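PDB 3DCI: arylesterase from Agrobacterium tumefaciens, which probably hydrolyses ester bonds, as an SGNH-family (GDSL-like) hydrolase that also carries a zinc ion. Local coordinates for residues A[65-77]-A[85-99]. Sequence-based numbering, arbitrary orientation.
Sequences VHPEGLGGRTTCY and CRNGARALEVALSCH. With ACY (acetic acid), chain M.
His66 and His99 lie face to face as an offset stack, ring centroids 4.5 Å apart and planes 15° from parallel, with His66 CB also set over the centre of the His99 ring in a CH-pi contact. Water 1 closes this end, bridging His66 NE2 and the backbone O of His99. Beside the stack, His99 NE2 donates to Glu68 OE2 over 2.8 Å; the bond is bent (139°) and reaches the anti side of the carboxylate, which a turn at chi2 (-69°) swings toward the helix. Glu68 of a second subunit brings its OE2 close to this one, and weak bonds join each His99 to the other subunit's Glu68 OE1.

One backbone hydrogen bond ties the other end: Thr74 N points almost straight at Arg86 O (2.9 Å), and Arg73 CA adds a CH...O contact to that oxygen. Asn87 caps the helix N-terminus through weak bonds from Ala89 N and Arg90 N to OD1, while its ND2 is held by Asp78.

Among the packing contacts, Arg73 NH2 lies 3.3 Å from Ala91 CB; Gly30 O binds its NH1. The extended Arg86 chain runs along Gly72, whose CA sits over one guanidinium face.

Gly72 N, with Ser32 N and Asn112 ND2, bonds an acetate that His209 NE2 also meets, consistent with the oxyanion hole of SGNH hydrolases, to which the connection between strand 63-69 and helix 88-99 contributes Gly72.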
loop_
_atom_site.group_PDB
_atom_site.type_symbol
_atom_site.label_atom_id
_atom_site.label_comp_id
_atom_site.label_asym_id
_atom_site.label_seq_id
_atom_site.Cartn_x
_atom_site.Cartn_y
_atom_site.Cartn_z
ATOM N N VAL A 65 2.086 27.997 15.665
ATOM C CA VAL A 65 1.693 26.574 15.842
ATOM C C VAL A 65 0.877 26.096 14.637
ATOM O O VAL A 65 -0.084 26.745 14.240
ATOM C CB VAL A 65 0.918 26.361 17.149
ATOM C CG1 VAL A 65 0.529 24.876 17.320
ATOM C CG2 VAL A 65 1.763 26.859 18.341
ATOM N N HIS A 66 1.335 25.017 14.011
ATOM C CA HIS A 66 0.651 24.411 12.877
ATOM C C HIS A 66 -0.198 23.238 13.353
ATOM O O HIS A 66 0.336 22.195 13.732
ATOM C CB HIS A 66 1.651 23.926 11.823
ATOM C CG HIS A 66 2.616 24.986 11.390
ATOM N ND1 HIS A 66 2.226 26.089 10.660
ATOM C CD2 HIS A 66 3.950 25.126 11.607
ATOM C CE1 HIS A 66 3.278 26.861 10.436
ATOM N NE2 HIS A 66 4.335 26.299 10.995
ATOM N N PRO A 67 -1.521 23.406 13.330
ATOM C CA PRO A 67 -2.424 22.339 13.778
ATOM C C PRO A 67 -2.548 21.198 12.759
ATOM O O PRO A 67 -2.799 21.431 11.582
ATOM C CB PRO A 67 -3.734 23.069 13.986
ATOM C CG PRO A 67 -3.665 24.249 13.124
ATOM C CD PRO A 67 -2.255 24.601 12.893
ATOM N N GLU A 68 -2.337 19.969 13.207
ATOM C CA GLU A 68 -2.485 18.791 12.350
ATOM C C GLU A 68 -3.154 17.701 13.176
ATOM O O GLU A 68 -2.528 16.707 13.556
ATOM C CB GLU A 68 -1.134 18.341 11.793
ATOM C CG GLU A 68 -0.375 19.368 10.933
ATOM C CD GLU A 68 -0.998 19.692 9.585
ATOM O OE1 GLU A 68 -2.000 19.056 9.162
ATOM O OE2 GLU A 68 -0.462 20.611 8.897
ATOM N N GLY A 69 -4.432 17.935 13.471
ATOM C CA GLY A 69 -5.267 17.021 14.225
ATOM C C GLY A 69 -6.256 16.300 13.327
ATOM O O GLY A 69 -7.162 16.935 12.771
ATOM N N LEU A 70 -6.111 14.977 13.220
ATOM C CA LEU A 70 -6.950 14.175 12.328
ATOM C C LEU A 70 -7.765 13.138 13.118
ATOM O O LEU A 70 -7.191 12.250 13.766
ATOM C CB LEU A 70 -6.083 13.455 11.294
ATOM C CG LEU A 70 -6.867 12.552 10.320
ATOM C CD1 LEU A 70 -6.497 12.866 8.881
ATOM C CD2 LEU A 70 -6.677 11.053 10.662
ATOM N N GLY A 71 -9.088 13.212 12.996
ATOM C CA GLY A 71 -9.984 12.253 13.654
ATOM C C GLY A 71 -9.680 10.805 13.288
ATOM O O GLY A 71 -9.614 10.450 12.102
ATOM N N GLY A 72 -9.425 9.991 14.303
ATOM C CA GLY A 72 -9.132 8.553 14.120
ATOM C C GLY A 72 -7.651 8.221 14.014
ATOM O O GLY A 72 -7.279 7.054 13.900
ATOM N N ARG A 73 -6.798 9.234 14.050
ATOM C CA ARG A 73 -5.349 9.001 13.856
ATOM C C ARG A 73 -4.739 8.146 14.980
ATOM O O ARG A 73 -5.054 8.345 16.156
ATOM C CB ARG A 73 -4.586 10.310 13.768
ATOM C CG ARG A 73 -3.087 10.130 13.590
ATOM C CD ARG A 73 -2.472 11.456 13.274
ATOM N NE ARG A 73 -2.679 11.817 11.867
ATOM C CZ ARG A 73 -2.578 13.056 11.396
ATOM N NH1 ARG A 73 -2.406 14.097 12.205
ATOM N NH2 ARG A 73 -2.723 13.272 10.119
ATOM N N THR A 74 -3.875 7.204 14.570
ATOM C CA THR A 74 -3.135 6.303 15.444
ATOM C C THR A 74 -1.662 6.724 15.380
ATOM O O THR A 74 -1.295 7.530 14.549
ATOM C CB THR A 74 -3.230 4.858 14.929
ATOM O OG1 THR A 74 -2.542 4.732 13.672
ATOM C CG2 THR A 74 -4.666 4.447 14.729
ATOM N N THR A 75 -0.822 6.184 16.253
ATOM C CA THR A 75 0.592 6.458 16.183
ATOM C C THR A 75 1.171 5.920 14.862
ATOM O O THR A 75 1.797 6.670 14.120
ATOM C CB THR A 75 1.353 5.856 17.393
ATOM O OG1 THR A 75 1.073 4.443 17.478
ATOM C CG2 THR A 75 0.980 6.604 18.686
ATOM N N CYS A 76 0.964 4.633 14.571
ATOM C CA CYS A 76 1.616 4.027 13.398
ATOM C C CYS A 76 0.853 2.842 12.830
ATOM O O CYS A 76 1.451 1.946 12.226
ATOM C CB CYS A 76 3.055 3.610 13.748
ATOM S SG CYS A 76 3.156 2.243 14.914
ATOM N N TYR A 77 -0.469 2.859 12.985
ATOM C CA TYR A 77 -1.296 1.724 12.606
ATOM C C TYR A 77 -2.265 2.163 11.513
ATOM O O TYR A 77 -2.892 3.212 11.612
ATOM C CB TYR A 77 -1.999 1.114 13.846
ATOM C CG TYR A 77 -0.972 0.750 14.887
ATOM C CD1 TYR A 77 -0.094 -0.324 14.678
ATOM C CD2 TYR A 77 -0.787 1.544 16.021
ATOM C CE1 TYR A 77 0.916 -0.636 15.599
ATOM C CE2 TYR A 77 0.208 1.239 16.958
ATOM C CZ TYR A 77 1.061 0.157 16.753
ATOM O OH TYR A 77 2.054 -0.125 17.686
ATOM N N CYS A 85 -6.476 8.773 5.454
ATOM C CA CYS A 85 -5.449 7.922 6.062
ATOM C C CYS A 85 -5.226 8.230 7.563
ATOM O O CYS A 85 -5.051 9.373 7.940
ATOM C CB CYS A 85 -4.126 8.118 5.291
ATOM S SG CYS A 85 -2.718 7.211 5.980
ATOM N N ARG A 86 -5.230 7.197 8.404
ATOM C CA ARG A 86 -5.107 7.387 9.869
ATOM C C ARG A 86 -3.749 6.980 10.440
ATOM O O ARG A 86 -3.535 7.090 11.642
ATOM C CB ARG A 86 -6.216 6.634 10.585
ATOM C CG ARG A 86 -7.588 7.276 10.415
ATOM C CD ARG A 86 -8.722 6.365 10.849
ATOM N NE ARG A 86 -9.996 7.094 10.827
ATOM C CZ ARG A 86 -11.128 6.651 11.364
ATOM N NH1 ARG A 86 -11.176 5.466 11.932
ATOM N NH2 ARG A 86 -12.219 7.404 11.317
ATOM N N ASN A 87 -2.824 6.540 9.582
ATOM C CA ASN A 87 -1.534 6.101 10.042
ATOM C C ASN A 87 -0.743 7.346 10.392
ATOM O O ASN A 87 -0.433 8.160 9.521
ATOM C CB ASN A 87 -0.821 5.244 8.963
ATOM C CG ASN A 87 0.490 4.680 9.451
ATOM O OD1 ASN A 87 1.306 5.412 10.017
ATOM N ND2 ASN A 87 0.674 3.351 9.310
ATOM N N GLY A 88 -0.466 7.525 11.673
ATOM C CA GLY A 88 0.246 8.701 12.133
ATOM C C GLY A 88 1.656 8.848 11.593
ATOM O O GLY A 88 2.102 9.940 11.360
ATOM N N ALA A 89 2.361 7.753 11.389
ATOM C CA ALA A 89 3.744 7.837 10.945
ATOM C C ALA A 89 3.867 8.371 9.501
ATOM O O ALA A 89 4.762 9.168 9.196
ATOM C CB ALA A 89 4.410 6.478 11.105
ATOM N N ARG A 90 2.968 7.923 8.613
ATOM C CA ARG A 90 2.988 8.369 7.217
ATOM C C ARG A 90 2.641 9.849 7.141
ATOM O O ARG A 90 3.278 10.609 6.421
ATOM C CB ARG A 90 1.982 7.571 6.366
ATOM C CG ARG A 90 2.598 6.594 5.365
ATOM C CD ARG A 90 3.247 5.392 5.999
ATOM N NE ARG A 90 4.574 5.694 6.546
ATOM C CZ ARG A 90 5.190 4.982 7.504
ATOM N NH1 ARG A 90 4.616 3.900 8.042
ATOM N NH2 ARG A 90 6.385 5.382 7.937
ATOM N N ALA A 91 1.619 10.240 7.887
ATOM C CA ALA A 91 1.187 11.631 7.927
ATOM C C ALA A 91 2.195 12.524 8.627
ATOM O O ALA A 91 2.280 13.715 8.299
ATOM C CB ALA A 91 -0.174 11.763 8.626
ATOM N N LEU A 92 2.912 11.987 9.625
ATOM C CA LEU A 92 3.927 12.762 10.323
ATOM C C LEU A 92 5.038 13.130 9.375
ATOM O O LEU A 92 5.478 14.278 9.355
ATOM C CB LEU A 92 4.500 12.030 11.536
ATOM C CG LEU A 92 5.607 12.768 12.304
ATOM C CD1 LEU A 92 5.130 14.155 12.737
ATOM C CD2 LEU A 92 6.083 11.936 13.479
ATOM N N GLU A 93 5.458 12.177 8.544
ATOM C CA GLU A 93 6.465 12.449 7.531
ATOM C C GLU A 93 6.035 13.586 6.591
ATOM O O GLU A 93 6.834 14.444 6.256
ATOM C CB GLU A 93 6.755 11.185 6.716
ATOM C CG GLU A 93 7.495 10.129 7.500
ATOM C CD GLU A 93 7.587 8.791 6.796
ATOM O OE1 GLU A 93 6.945 8.572 5.720
ATOM O OE2 GLU A 93 8.326 7.936 7.350
ATOM N N VAL A 94 4.782 13.578 6.156
ATOM C CA VAL A 94 4.263 14.650 5.291
ATOM C C VAL A 94 4.225 16.001 6.026
ATOM O O VAL A 94 4.568 17.055 5.459
ATOM C CB VAL A 94 2.847 14.297 4.803
ATOM C CG1 VAL A 94 2.119 15.505 4.147
ATOM C CG2 VAL A 94 2.887 13.078 3.863
ATOM N N ALA A 95 3.777 15.962 7.271
ATOM C CA ALA A 95 3.747 17.146 8.116
ATOM C C ALA A 95 5.130 17.751 8.309
ATOM O O ALA A 95 5.282 18.994 8.323
ATOM C CB ALA A 95 3.093 16.826 9.498
ATOM N N LEU A 96 6.108 16.902 8.568
ATOM C CA LEU A 96 7.492 17.365 8.737
ATOM C C LEU A 96 7.989 18.017 7.453
ATOM O O LEU A 96 8.565 19.075 7.494
ATOM C CB LEU A 96 8.415 16.251 9.160
ATOM C CG LEU A 96 8.192 15.640 10.555
ATOM C CD1 LEU A 96 9.057 14.396 10.699
ATOM C CD2 LEU A 96 8.456 16.626 11.680
ATOM N N SER A 97 7.706 17.427 6.306
ATOM C CA SER A 97 8.156 18.034 5.058
ATOM C C SER A 97 7.421 19.352 4.749
ATOM O O SER A 97 8.016 20.304 4.264
ATOM C CB SER A 97 7.973 17.074 3.906
ATOM O OG SER A 97 8.281 17.697 2.667
ATOM N N CYS A 98 6.128 19.404 5.027
ATOM C CA CYS A 98 5.347 20.585 4.709
ATOM C C CYS A 98 5.753 21.784 5.570
ATOM O O CYS A 98 5.649 22.936 5.133
ATOM C CB CYS A 98 3.865 20.326 4.905
ATOM S SG CYS A 98 3.128 19.414 3.531
ATOM N N HIS A 99 6.179 21.508 6.792
ATOM C CA HIS A 99 6.343 22.584 7.767
ATOM C C HIS A 99 7.766 22.802 8.235
ATOM O O HIS A 99 8.036 23.779 8.905
ATOM C CB HIS A 99 5.405 22.355 8.947
ATOM C CG HIS A 99 3.970 22.315 8.544
ATOM N ND1 HIS A 99 3.334 23.402 7.983
ATOM C CD2 HIS A 99 3.070 21.302 8.531
ATOM C CE1 HIS A 99 2.094 23.067 7.671
ATOM N NE2 HIS A 99 1.910 21.799 7.988
HETATM C C ACY M . -10.202 10.423 18.053
HETATM O O ACY M . -9.460 10.709 17.112
HETATM O OXT ACY M . -11.414 10.191 17.879
HETATM C CH3 ACY M . -9.657 10.332 19.466
HETATM O O HOH W 1 7.112 25.977 10.111
HETATM O O HOH W 2 -3.084 10.252 9.452
#